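Local coordinates for outer protein YopM (Yersinia pestis, PDB 1JL5) that probably acts as a secreted leucine-rich repeat effector that alters host cell physiology and promotes bacterial survival in host tissues, at residues S206-P211 with N224-E229; F281-E286 with Y301-S306; S164-P169 with N182-E187; N122-S127 with Q142-P147. All blocks are in the same frame, centred on the assembly; numbering follows the deposited sequence.

Contact 1 of 4, residues S206-P211 with N224-E229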
loop_
_atom_site.group_PDB
_atom_site.type_symbol
_atom_site.label_atom_id
_atom_site.label_comp_id
_atom_site.label_asym_id
_atom_site.label_seq_id
_atom_site.Cartn_x
_atom_site.Cartn_y
_atom_site.Cartn_z
ATOM N N SER A 206 -15.476 -3.126 23.601
ATOM C CA SER A 206 -16.437 -4.143 23.225
ATOM C C SER A 206 -17.792 -3.707 23.707
ATOM O O SER A 206 -18.567 -4.491 24.242
ATOM C CB SER A 206 -16.042 -5.492 23.818
ATOM O OG SER A 206 -14.881 -5.968 23.159
ATOM N N LEU A 207 -18.069 -2.425 23.514
ATOM C CA LEU A 207 -19.345 -1.874 23.923
ATOM C C LEU A 207 -20.413 -2.414 22.985
ATOM O O LEU A 207 -20.271 -2.352 21.765
ATOM C CB LEU A 207 -19.305 -0.351 23.841
ATOM C CG LEU A 207 -18.234 0.323 24.699
ATOM C CD1 LEU A 207 -18.290 1.828 24.487
ATOM C CD2 LEU A 207 -18.459 -0.025 26.168
ATOM N N LYS A 208 -21.466 -2.975 23.564
ATOM C CA LYS A 208 -22.564 -3.490 22.768
ATOM C C LYS A 208 -23.557 -2.348 22.700
ATOM O O LYS A 208 -24.313 -2.213 21.737
ATOM C CB LYS A 208 -23.205 -4.707 23.422
ATOM C CG LYS A 208 -22.332 -5.942 23.393
ATOM C CD LYS A 208 -23.135 -7.161 23.791
ATOM C CE LYS A 208 -22.298 -8.423 23.731
ATOM N NZ LYS A 208 -23.117 -9.629 24.045
ATOM N N LYS A 209 -23.536 -1.520 23.735
ATOM C CA LYS A 209 -24.415 -0.369 23.804
ATOM C C LYS A 209 -23.674 0.779 24.443
ATOM O O LYS A 209 -22.689 0.590 25.141
ATOM C CB LYS A 209 -25.656 -0.693 24.644
ATOM C CG LYS A 209 -26.522 -1.796 24.056
ATOM C CD LYS A 209 -27.811 -1.996 24.849
ATOM C CE LYS A 209 -28.672 -3.084 24.216
ATOM N NZ LYS A 209 -29.961 -3.282 24.935
ATOM N N LEU A 210 -24.134 1.982 24.165
ATOM C CA LEU A 210 -23.542 3.153 24.763
ATOM C C LEU A 210 -24.573 3.596 25.765
ATOM O O LEU A 210 -25.771 3.476 25.519
ATOM C CB LEU A 210 -23.337 4.259 23.734
ATOM C CG LEU A 210 -22.295 3.968 22.659
ATOM C CD1 LEU A 210 -22.237 5.138 21.692
ATOM C CD2 LEU A 210 -20.941 3.730 23.304
ATOM N N PRO A 211 -24.129 4.076 26.928
ATOM C CA PRO A 211 -25.106 4.526 27.917
ATOM C C PRO A 211 -25.815 5.715 27.279
ATOM O O PRO A 211 -25.348 6.235 26.266
ATOM C CB PRO A 211 -24.227 4.951 29.086
ATOM C CG PRO A 211 -23.026 4.052 28.957
ATOM C CD PRO A 211 -22.760 4.100 27.470
ATOM N N ASN A 224 -15.540 0.871 16.227
ATOM C CA ASN A 224 -14.881 -0.367 16.581
ATOM C C ASN A 224 -15.246 -0.936 17.917
ATOM O O ASN A 224 -14.397 -1.342 18.704
ATOM C CB ASN A 224 -13.379 -0.205 16.495
ATOM C CG ASN A 224 -12.862 -0.609 15.165
ATOM O OD1 ASN A 224 -13.037 -1.753 14.758
ATOM N ND2 ASN A 224 -12.235 0.323 14.458
ATOM N N ASN A 225 -16.536 -0.938 18.170
ATOM C CA ASN A 225 -17.066 -1.526 19.366
ATOM C C ASN A 225 -17.975 -2.570 18.766
ATOM O O ASN A 225 -17.762 -2.998 17.633
ATOM C CB ASN A 225 -17.837 -0.482 20.163
ATOM C CG ASN A 225 -16.944 0.259 21.120
ATOM O OD1 ASN A 225 -16.445 -0.324 22.070
ATOM N ND2 ASN A 225 -16.713 1.536 20.862
ATOM N N ILE A 226 -18.978 -2.995 19.503
ATOM C CA ILE A 226 -19.901 -3.963 18.953
ATOM C C ILE A 226 -21.275 -3.419 19.260
ATOM O O ILE A 226 -22.159 -4.120 19.739
ATOM C CB ILE A 226 -19.670 -5.360 19.556
ATOM C CG1 ILE A 226 -19.514 -5.270 21.073
ATOM C CG2 ILE A 226 -18.420 -5.972 18.934
ATOM C CD1 ILE A 226 -19.133 -6.595 21.716
ATOM N N LEU A 227 -21.419 -2.127 18.988
ATOM C CA LEU A 227 -22.668 -1.428 19.208
ATOM C C LEU A 227 -23.715 -1.931 18.241
ATOM O O LEU A 227 -23.558 -1.815 17.024
ATOM C CB LEU A 227 -22.469 0.073 19.022
ATOM C CG LEU A 227 -21.501 0.698 20.025
ATOM C CD1 LEU A 227 -21.323 2.175 19.717
ATOM C CD2 LEU A 227 -22.039 0.492 21.433
ATOM N N GLU A 228 -24.775 -2.502 18.804
ATOM C CA GLU A 228 -25.889 -3.033 18.033
ATOM C C GLU A 228 -26.687 -1.835 17.576
ATOM O O GLU A 228 -27.342 -1.856 16.544
ATOM C CB GLU A 228 -26.786 -3.894 18.918
ATOM C CG GLU A 228 -26.099 -5.047 19.625
ATOM C CD GLU A 228 -25.689 -6.149 18.676
ATOM O OE1 GLU A 228 -26.483 -6.468 17.767
ATOM O OE2 GLU A 228 -24.584 -6.698 18.850
ATOM N N GLU A 229 -26.626 -0.786 18.378
ATOM C CA GLU A 229 -27.350 0.433 18.091
ATOM C C GLU A 229 -26.719 1.557 18.872
ATOM O O GLU A 229 -25.941 1.332 19.795
ATOM C CB GLU A 229 -28.808 0.292 18.519
ATOM C CG GLU A 229 -28.948 -0.091 19.977
ATOM C CD GLU A 229 -30.385 -0.190 20.435
ATOM O OE1 GLU A 229 -31.205 -0.794 19.708
ATOM O OE2 GLU A 229 -30.688 0.328 21.532
HETATM O O HOH W 1 -26.028 2.180 22.340
#
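I226 reaches across to S206, L207 and K208 where the loops after the strands of two successive leucine-rich repeats, LRR 7 and LRR 8, stack. Its backbone N donates to L207 O at 2.7 Å, and the side chain then runs along L207 O to S206 O. I226 CB sits beside L207 O. CG1, held between the backbone N and carbonyl carbon (chi1 46°), comes within 3.1 Å of that oxygen. The tip CD1 goes on to S206 O at 3.3 Å and also meets CB of S206 and CG of K208. I226 also packs against I330 of the second subunit. N225 is the repeat's inward-facing asparagine: its OD1, whose modelled position is less sure, takes the N-H of L207, while ND2 bonds to A202 O and A222 O. Inside the coil, L227 and L210 cross at about a right angle, with L227 CD1 3.6 Å from L210 CG. At the outer side E228 N donates to K208 O, and the carboxylate of E228 pairs with K250 and with R310 of the second subunit. Water 1 closes the far end, accepting from L210 N at 2.6 Å and donating to E229 O at 2.7 Å.

Contact 2 of 4, residues F281-E286 with Y301-S306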
loop_
_atom_site.group_PDB
_atom_site.type_symbol
_atom_site.label_atom_id
_atom_site.label_comp_id
_atom_site.label_asym_id
_atom_site.label_seq_id
_atom_site.Cartn_x
_atom_site.Cartn_y
_atom_site.Cartn_z
ATOM N N PHE A 281 -19.513 16.500 7.628
ATOM C CA PHE A 281 -18.654 15.344 7.471
ATOM C C PHE A 281 -19.486 14.091 7.619
ATOM O O PHE A 281 -20.057 13.823 8.676
ATOM C CB PHE A 281 -17.540 15.372 8.520
ATOM C CG PHE A 281 -16.644 14.172 8.482
ATOM C CD1 PHE A 281 -17.096 12.931 8.927
ATOM C CD2 PHE A 281 -15.349 14.274 7.983
ATOM C CE1 PHE A 281 -16.271 11.812 8.874
ATOM C CE2 PHE A 281 -14.515 13.159 7.927
ATOM C CZ PHE A 281 -14.979 11.926 8.373
ATOM N N LEU A 282 -19.551 13.318 6.550
ATOM C CA LEU A 282 -20.325 12.104 6.582
ATOM C C LEU A 282 -19.545 10.933 6.021
ATOM O O LEU A 282 -19.152 10.923 4.860
ATOM C CB LEU A 282 -21.610 12.284 5.785
ATOM C CG LEU A 282 -22.539 11.073 5.714
ATOM C CD1 LEU A 282 -22.974 10.668 7.114
ATOM C CD2 LEU A 282 -23.735 11.417 4.853
ATOM N N ASP A 283 -19.310 9.944 6.861
ATOM C CA ASP A 283 -18.618 8.772 6.392
ATOM C C ASP A 283 -19.555 7.612 6.613
ATOM O O ASP A 283 -19.779 7.191 7.739
ATOM C CB ASP A 283 -17.325 8.529 7.156
ATOM C CG ASP A 283 -16.511 7.410 6.547
ATOM O OD1 ASP A 283 -17.119 6.478 5.981
ATOM O OD2 ASP A 283 -15.274 7.451 6.633
ATOM N N VAL A 284 -20.122 7.118 5.525
ATOM C CA VAL A 284 -21.027 5.988 5.590
ATOM C C VAL A 284 -20.411 4.905 4.733
ATOM O O VAL A 284 -21.095 4.018 4.237
ATOM C CB VAL A 284 -22.416 6.365 5.049
ATOM C CG1 VAL A 284 -23.058 7.384 5.972
ATOM C CG2 VAL A 284 -22.290 6.934 3.642
ATOM N N SER A 285 -19.099 4.993 4.558
ATOM C CA SER A 285 -18.394 4.020 3.752
ATOM C C SER A 285 -18.552 2.667 4.411
ATOM O O SER A 285 -18.804 2.569 5.614
ATOM C CB SER A 285 -16.913 4.375 3.655
ATOM O OG SER A 285 -16.291 4.240 4.913
ATOM N N GLU A 286 -18.416 1.626 3.610
ATOM C CA GLU A 286 -18.532 0.269 4.104
ATOM C C GLU A 286 -19.811 -0.013 4.842
ATOM O O GLU A 286 -19.813 -0.594 5.918
ATOM C CB GLU A 286 -17.360 -0.082 5.000
ATOM C CG GLU A 286 -16.115 -0.419 4.227
ATOM C CD GLU A 286 -15.024 -0.904 5.138
ATOM O OE1 GLU A 286 -15.231 -1.914 5.838
ATOM O OE2 GLU A 286 -13.959 -0.271 5.163
ATOM N N TYR A 301 -17.643 16.838 3.343
ATOM C CA TYR A 301 -17.031 15.552 3.125
ATOM C C TYR A 301 -18.002 14.406 3.136
ATOM O O TYR A 301 -18.782 14.228 4.065
ATOM C CB TYR A 301 -15.981 15.316 4.204
ATOM C CG TYR A 301 -15.355 13.946 4.196
ATOM C CD1 TYR A 301 -14.193 13.691 3.469
ATOM C CD2 TYR A 301 -15.896 12.913 4.957
ATOM C CE1 TYR A 301 -13.583 12.442 3.509
ATOM C CE2 TYR A 301 -15.293 11.662 5.003
ATOM C CZ TYR A 301 -14.137 11.435 4.280
ATOM O OH TYR A 301 -13.525 10.204 4.350
ATOM N N LEU A 302 -17.946 13.620 2.082
ATOM C CA LEU A 302 -18.784 12.466 2.006
ATOM C C LEU A 302 -17.909 11.302 1.621
ATOM O O LEU A 302 -17.247 11.311 0.581
ATOM C CB LEU A 302 -19.884 12.628 0.966
ATOM C CG LEU A 302 -20.625 11.301 0.738
ATOM C CD1 LEU A 302 -21.224 10.805 2.047
ATOM C CD2 LEU A 302 -21.707 11.477 -0.306
ATOM N N ASN A 303 -17.866 10.319 2.500
ATOM C CA ASN A 303 -17.133 9.119 2.198
ATOM C C ASN A 303 -18.228 8.070 2.228
ATOM O O ASN A 303 -18.760 7.749 3.290
ATOM C CB ASN A 303 -16.087 8.808 3.253
ATOM C CG ASN A 303 -15.210 7.647 2.851
ATOM O OD1 ASN A 303 -15.575 6.858 1.981
ATOM N ND2 ASN A 303 -14.054 7.530 3.483
ATOM N N ALA A 304 -18.596 7.586 1.052
ATOM C CA ALA A 304 -19.626 6.566 0.928
ATOM C C ALA A 304 -18.991 5.417 0.164
ATOM O O ALA A 304 -19.667 4.621 -0.481
ATOM C CB ALA A 304 -20.816 7.119 0.158
ATOM N N SER A 305 -17.671 5.347 0.231
ATOM C CA SER A 305 -16.950 4.302 -0.468
ATOM C C SER A 305 -17.315 2.932 0.067
ATOM O O SER A 305 -17.743 2.782 1.213
ATOM C CB SER A 305 -15.440 4.511 -0.321
ATOM O OG SER A 305 -15.068 4.439 1.042
ATOM N N SER A 306 -17.150 1.932 -0.783
ATOM C CA SER A 306 -17.404 0.556 -0.400
ATOM C C SER A 306 -18.787 0.281 0.145
ATOM O O SER A 306 -18.961 -0.375 1.166
ATOM C CB SER A 306 -16.341 0.104 0.590
ATOM O OG SER A 306 -15.103 0.032 -0.093
HETATM O O HOH W 2 -13.735 9.388 6.967
#
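F281 lays its ring over that of Y301 in an offset stack, centroids 4.3 Å apart and planes 15° from parallel, on adjacent parallel strands of the leucine-rich repeat solenoid. Both rings leave their strands with CG anti to the backbone N (chi1 177° for F281), which sends them the same way from paired positions. CD2 of Y301 lies over the F281 face, offset toward its rim, and D283 CB meets the edge of the Y301 ring. On the other face of the sheet, L282 CD2 touches L302 CD1 at 3.8 Å within the hydrophobic core. The strands are zipped by L282 N to Y301 O, N303 N to L282 O and V284 N to N303 O. Next along the aromatic face, the carboxylate of D283 stacks on the amide of N303, their planes 25° apart. Each starts an Asx turn: D283 OD1 is gripped by S285 N and OG, and N303 OD1 likewise by S305 N and OG, with S305 OG on a lone pair at 2.6 Å. Beyond the turn the E286 carboxylate forms a salt bridge with R265, beside a bound calcium ion. N303 ND2 donates to Y301 OH at 2.9 Å, and water 2 joins that hydroxyl, 2.7 Å away, to D283 OD2.

Contact 3 of 4, residues S164-P169 with N182-E187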
loop_
_atom_site.group_PDB
_atom_site.type_symbol
_atom_site.label_atom_id
_atom_site.label_comp_id
_atom_site.label_asym_id
_atom_site.label_seq_id
_atom_site.Cartn_x
_atom_site.Cartn_y
_atom_site.Cartn_z
ATOM N N SER A 164 -5.953 -1.622 29.386
ATOM C CA SER A 164 -6.604 -2.914 29.451
ATOM C C SER A 164 -7.783 -2.818 30.389
ATOM O O SER A 164 -8.057 -3.729 31.163
ATOM C CB SER A 164 -5.613 -3.967 29.928
ATOM O OG SER A 164 -4.519 -4.014 29.034
ATOM N N LEU A 165 -8.483 -1.696 30.309
ATOM C CA LEU A 165 -9.639 -1.472 31.155
ATOM C C LEU A 165 -10.822 -2.301 30.680
ATOM O O LEU A 165 -11.217 -2.234 29.516
ATOM C CB LEU A 165 -9.998 0.014 31.156
ATOM C CG LEU A 165 -8.865 0.903 31.679
ATOM C CD1 LEU A 165 -9.258 2.361 31.569
ATOM C CD2 LEU A 165 -8.552 0.534 33.125
ATOM N N LYS A 166 -11.363 -3.101 31.590
ATOM C CA LYS A 166 -12.512 -3.944 31.291
ATOM C C LYS A 166 -13.728 -3.113 31.662
ATOM O O LYS A 166 -14.822 -3.308 31.134
ATOM C CB LYS A 166 -12.483 -5.217 32.137
ATOM C CG LYS A 166 -11.281 -6.116 31.874
ATOM C CD LYS A 166 -11.442 -6.944 30.604
ATOM C CE LYS A 166 -12.540 -7.994 30.755
ATOM N NZ LYS A 166 -12.638 -8.889 29.561
ATOM N N LYS A 167 -13.519 -2.176 32.577
ATOM C CA LYS A 167 -14.585 -1.304 33.030
ATOM C C LYS A 167 -14.023 0.039 33.450
ATOM O O LYS A 167 -12.852 0.153 33.798
ATOM C CB LYS A 167 -15.315 -1.932 34.227
ATOM C CG LYS A 167 -15.938 -3.282 33.920
ATOM C CD LYS A 167 -16.740 -3.830 35.093
ATOM C CE LYS A 167 -17.470 -5.106 34.686
ATOM N NZ LYS A 167 -18.372 -5.627 35.749
ATOM N N LEU A 168 -14.861 1.063 33.373
ATOM C CA LEU A 168 -14.469 2.395 33.787
ATOM C C LEU A 168 -15.236 2.674 35.057
ATOM O O LEU A 168 -16.422 2.367 35.149
ATOM C CB LEU A 168 -14.858 3.444 32.750
ATOM C CG LEU A 168 -14.061 3.496 31.455
ATOM C CD1 LEU A 168 -14.570 4.659 30.618
ATOM C CD2 LEU A 168 -12.574 3.664 31.770
ATOM N N PRO A 169 -14.569 3.231 36.070
ATOM C CA PRO A 169 -15.301 3.520 37.304
ATOM C C PRO A 169 -16.329 4.586 36.936
ATOM O O PRO A 169 -16.224 5.206 35.874
ATOM C CB PRO A 169 -14.215 4.067 38.225
ATOM C CG PRO A 169 -12.973 3.388 37.725
ATOM C CD PRO A 169 -13.131 3.490 36.233
ATOM N N ASN A 182 -9.911 1.945 22.825
ATOM C CA ASN A 182 -8.916 0.894 22.771
ATOM C C ASN A 182 -8.656 0.300 24.139
ATOM O O ASN A 182 -7.535 0.301 24.651
ATOM C CB ASN A 182 -7.614 1.415 22.171
ATOM C CG ASN A 182 -6.734 0.295 21.644
ATOM O OD1 ASN A 182 -5.551 0.496 21.365
ATOM N ND2 ASN A 182 -7.315 -0.895 21.497
ATOM N N ASN A 183 -9.725 -0.186 24.737
ATOM C CA ASN A 183 -9.650 -0.839 26.019
ATOM C C ASN A 183 -10.465 -2.095 25.823
ATOM O O ASN A 183 -10.638 -2.539 24.691
ATOM C CB ASN A 183 -10.229 0.056 27.112
ATOM C CG ASN A 183 -9.179 0.960 27.719
ATOM O OD1 ASN A 183 -8.329 0.501 28.473
ATOM N ND2 ASN A 183 -9.211 2.239 27.370
ATOM N N GLN A 184 -10.971 -2.669 26.901
ATOM C CA GLN A 184 -11.757 -3.884 26.783
ATOM C C GLN A 184 -13.076 -3.635 27.479
ATOM O O GLN A 184 -13.666 -4.527 28.084
ATOM C CB GLN A 184 -10.994 -5.039 27.423
ATOM C CG GLN A 184 -9.602 -5.194 26.834
ATOM C CD GLN A 184 -8.666 -6.007 27.706
ATOM O OE1 GLN A 184 -7.489 -6.173 27.383
ATOM N NE2 GLN A 184 -9.184 -6.521 28.816
ATOM N N LEU A 185 -13.531 -2.395 27.384
ATOM C CA LEU A 185 -14.778 -2.005 28.003
ATOM C C LEU A 185 -15.935 -2.705 27.320
ATOM O O LEU A 185 -16.058 -2.691 26.096
ATOM C CB LEU A 185 -14.963 -0.493 27.905
ATOM C CG LEU A 185 -13.829 0.346 28.498
ATOM C CD1 LEU A 185 -14.134 1.824 28.296
ATOM C CD2 LEU A 185 -13.663 0.019 29.981
ATOM N N GLU A 186 -16.775 -3.338 28.122
ATOM C CA GLU A 186 -17.938 -4.016 27.594
ATOM C C GLU A 186 -19.107 -3.082 27.841
ATOM O O GLU A 186 -20.170 -3.218 27.251
ATOM C CB GLU A 186 -18.130 -5.347 28.306
ATOM C CG GLU A 186 -16.994 -6.311 28.038
ATOM C CD GLU A 186 -17.171 -7.626 28.751
ATOM O OE1 GLU A 186 -18.191 -8.303 28.501
ATOM O OE2 GLU A 186 -16.287 -7.980 29.563
ATOM N N GLU A 187 -18.880 -2.118 28.721
ATOM C CA GLU A 187 -19.883 -1.125 29.055
ATOM C C GLU A 187 -19.172 0.140 29.477
ATOM O O GLU A 187 -18.019 0.105 29.896
ATOM C CB GLU A 187 -20.755 -1.582 30.223
ATOM C CG GLU A 187 -21.621 -2.792 29.960
ATOM C CD GLU A 187 -22.404 -3.198 31.197
ATOM O OE1 GLU A 187 -23.161 -2.354 31.728
ATOM O OE2 GLU A 187 -22.260 -4.358 31.638
HETATM O O HOH W 3 -4.849 -5.890 26.456
HETATM O O HOH W 4 -7.957 -6.385 31.595
HETATM O O HOH W 5 -17.341 -2.768 31.050
HETATM O O HOH W 6 -13.704 -7.096 27.571
HETATM O O HOH W 7 -17.241 0.769 32.299
#
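Direct hydrogen bonds between S164-P169 and N182-E187 are two: L165 N to N183 OD1 at 2.9 Å, and Q184 N to L165 O at 2.7 Å. The donor on N183 OD1 is tilted 24° from the carbonyl plane, and the amide nitrogen of the same side chain bonds to V160 O and A180 O, so both ends of the buried amide are satisfied. Water carries most of the remaining polar traffic. Water 5 takes the N-H of E186 and donates to K166 O at 2.6 Å, bridging a pair too far apart to bond directly. Water 7 links L168 N to E187 O, and water 3 lies between S164 OG and Q184 OE1. A long salt bridge, K166 NZ to E186 OE2 at 3.8 Å, is accompanied by water 6, bonded to the ammonium and to Q184 O and weakly to the carboxylate. The K166 chain, bent at chi2 and chi3, crosses the Q184 side chain obliquely, CD meeting NE2 rather than an amide face at a doubtfully short separation, and it also packs on R370 of the second subunit. Apolar contact is made by L185, whose CD1 meets L168 CG at 3.6 Å and whose CD2 meets L165 CB at 3.8 Å. Leucines turned inward, with an asparagine amide clasping backbone groups of neighbouring coils, are the hallmark of the leucine-rich repeat solenoid, here between LRR 5 and LRR 6.

Contact 4 of 4, residues N122-S127 with Q142-P147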
loop_
_atom_site.group_PDB
_atom_site.type_symbol
_atom_site.label_atom_id
_atom_site.label_comp_id
_atom_site.label_asym_id
_atom_site.label_seq_id
_atom_site.Cartn_x
_atom_site.Cartn_y
_atom_site.Cartn_z
ATOM N N ASN A 122 3.999 1.827 31.278
ATOM C CA ASN A 122 3.595 0.453 31.524
ATOM C C ASN A 122 2.801 0.369 32.808
ATOM O O ASN A 122 2.853 -0.629 33.519
ATOM C CB ASN A 122 4.841 -0.427 31.609
ATOM C CG ASN A 122 5.679 -0.359 30.348
ATOM O OD1 ASN A 122 6.881 -0.622 30.368
ATOM N ND2 ASN A 122 5.043 -0.014 29.238
ATOM N N LEU A 123 2.059 1.428 33.098
ATOM C CA LEU A 123 1.257 1.474 34.305
ATOM C C LEU A 123 0.138 0.456 34.234
ATOM O O LEU A 123 -0.644 0.448 33.288
ATOM C CB LEU A 123 0.676 2.875 34.492
ATOM C CG LEU A 123 1.708 3.992 34.632
ATOM C CD1 LEU A 123 0.996 5.328 34.733
ATOM C CD2 LEU A 123 2.568 3.742 35.867
ATOM N N LYS A 124 0.064 -0.415 35.233
ATOM C CA LYS A 124 -0.982 -1.425 35.263
ATOM C C LYS A 124 -2.049 -0.987 36.245
ATOM O O LYS A 124 -3.165 -1.505 36.245
ATOM C CB LYS A 124 -0.414 -2.785 35.675
ATOM C CG LYS A 124 0.578 -3.362 34.674
ATOM C CD LYS A 124 0.828 -4.847 34.922
ATOM C CE LYS A 124 -0.444 -5.662 34.719
ATOM N NZ LYS A 124 -0.228 -7.132 34.881
ATOM N N ALA A 125 -1.701 -0.017 37.078
ATOM C CA ALA A 125 -2.635 0.492 38.065
ATOM C C ALA A 125 -2.284 1.919 38.435
ATOM O O ALA A 125 -1.171 2.382 38.201
ATOM C CB ALA A 125 -2.614 -0.387 39.306
ATOM N N LEU A 126 -3.256 2.615 39.002
ATOM C CA LEU A 126 -3.070 3.986 39.437
ATOM C C LEU A 126 -3.555 4.042 40.867
ATOM O O LEU A 126 -4.558 3.423 41.214
ATOM C CB LEU A 126 -3.915 4.953 38.610
ATOM C CG LEU A 126 -3.602 5.185 37.138
ATOM C CD1 LEU A 126 -4.664 6.110 36.553
ATOM C CD2 LEU A 126 -2.219 5.795 36.995
ATOM N N SER A 127 -2.837 4.771 41.704
ATOM C CA SER A 127 -3.263 4.907 43.080
ATOM C C SER A 127 -4.430 5.870 42.991
ATOM O O SER A 127 -4.622 6.512 41.957
ATOM C CB SER A 127 -2.143 5.507 43.921
ATOM O OG SER A 127 -1.039 4.626 43.964
ATOM N N GLN A 142 -1.025 -0.008 30.736
ATOM C CA GLN A 142 -1.550 -1.348 30.887
ATOM C C GLN A 142 -2.522 -1.355 32.036
ATOM O O GLN A 142 -2.649 -2.343 32.752
ATOM C CB GLN A 142 -0.403 -2.320 31.148
ATOM C CG GLN A 142 0.532 -2.468 29.966
ATOM C CD GLN A 142 1.840 -3.121 30.345
ATOM O OE1 GLN A 142 1.861 -4.185 30.959
ATOM N NE2 GLN A 142 2.945 -2.479 29.984
ATOM N N LEU A 143 -3.210 -0.235 32.210
ATOM C CA LEU A 143 -4.171 -0.115 33.286
ATOM C C LEU A 143 -5.222 -1.195 33.138
ATOM O O LEU A 143 -5.887 -1.294 32.108
ATOM C CB LEU A 143 -4.813 1.267 33.260
ATOM C CG LEU A 143 -3.820 2.415 33.433
ATOM C CD1 LEU A 143 -4.570 3.728 33.411
ATOM C CD2 LEU A 143 -3.056 2.251 34.746
ATOM N N GLU A 144 -5.345 -2.022 34.166
ATOM C CA GLU A 144 -6.308 -3.112 34.160
ATOM C C GLU A 144 -7.593 -2.553 34.726
ATOM O O GLU A 144 -8.685 -3.017 34.416
ATOM C CB GLU A 144 -5.807 -4.248 35.041
ATOM C CG GLU A 144 -4.329 -4.524 34.867
ATOM C CD GLU A 144 -4.059 -5.901 34.322
ATOM O OE1 GLU A 144 -4.664 -6.259 33.288
ATOM O OE2 GLU A 144 -3.237 -6.620 34.925
ATOM N N LYS A 145 -7.439 -1.544 35.570
ATOM C CA LYS A 145 -8.567 -0.891 36.193
ATOM C C LYS A 145 -8.135 0.506 36.571
ATOM O O LYS A 145 -6.949 0.805 36.638
ATOM C CB LYS A 145 -9.021 -1.666 37.436
ATOM C CG LYS A 145 -7.927 -1.914 38.460
ATOM C CD LYS A 145 -8.405 -2.864 39.557
ATOM C CE LYS A 145 -7.268 -3.243 40.501
ATOM N NZ LYS A 145 -7.688 -4.223 41.552
ATOM N N LEU A 146 -9.107 1.374 36.791
ATOM C CA LEU A 146 -8.818 2.740 37.170
ATOM C C LEU A 146 -9.260 2.931 38.604
ATOM O O LEU A 146 -10.145 2.229 39.085
ATOM C CB LEU A 146 -9.590 3.714 36.284
ATOM C CG LEU A 146 -9.115 3.914 34.847
ATOM C CD1 LEU A 146 -10.112 4.802 34.115
ATOM C CD2 LEU A 146 -7.733 4.544 34.842
ATOM N N PRO A 147 -8.627 3.862 39.319
ATOM C CA PRO A 147 -9.058 4.067 40.701
ATOM C C PRO A 147 -10.394 4.788 40.585
ATOM O O PRO A 147 -10.758 5.242 39.497
ATOM C CB PRO A 147 -7.965 4.966 41.266
ATOM C CG PRO A 147 -7.574 5.788 40.078
ATOM C CD PRO A 147 -7.502 4.747 38.978
HETATM O O HOH W 8 -5.847 1.810 38.835
#
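The amides of N122 and Q142 lie side by side, their planes 50° apart. Q142 NE2 comes to 3.2 Å from N122 CB, which stands obliquely above the Q142 plane, and the two amide nitrogens, both donors, make no bond with each other. On that same side of the Q142 amide, CG and CD of K124 pass over near OE1. N122 OD1 has a weak hydrogen bond to N358 of the third subunit. The puckered ring of P147 sets CD against L126 CB at 3.6 Å and CG against S127 O. L126 runs on inward, its CG against L143 CD2 and its CD1 against L146 CD2, each at 3.8 Å, and L143 CD2 also reaches L123 CB. These leucines are part of the hydrophobic interior of the leucine-rich repeat coil, here where LRR 3 meets LRR 4. Along the backbone E144 N donates to K124 O at 3.1 Å, and water 8 spans the wider gap farther on, accepting from L126 N and donating to K145 O. The backbone nitrogens of L123 and L143 are taken by the side-chain oxygens of N141 and N163, asparagines of the following coils. At the outer surface K124, bent at chi3 (63°), turns its ammonium along E144, whose own chain is bent at chi2, and NZ meets OE2 at 3.1 Å. The chemistry is thus split by depth: leucines and proline join the coils inside, whereas at the exposed outer surface a salt bridge pairs opposite charges, which probably stabilise each other.

Along the chain the order is contacts 4, 3, 1 and 2, all in one solenoid of leucine-rich repeats with parallel strands. Contacts 4 and 3 have centres 12 Å apart, as have contacts 3 and 1, and each pair touches: S164 N probably bonds to L143 O, and S206 N to L185 O. These three join the loops that follow the strands. Contact 2 lies on strands 281-283 and 301-303, its centre 20 Å from contact 1 and 37 Å from contact 4, which lies across the chain's centre. Such repetition is consistent with a curved chain, four of which form a hollow cylinder; contacts 1, 2 and 3 reach the second subunit and contact 4, weakly, the third.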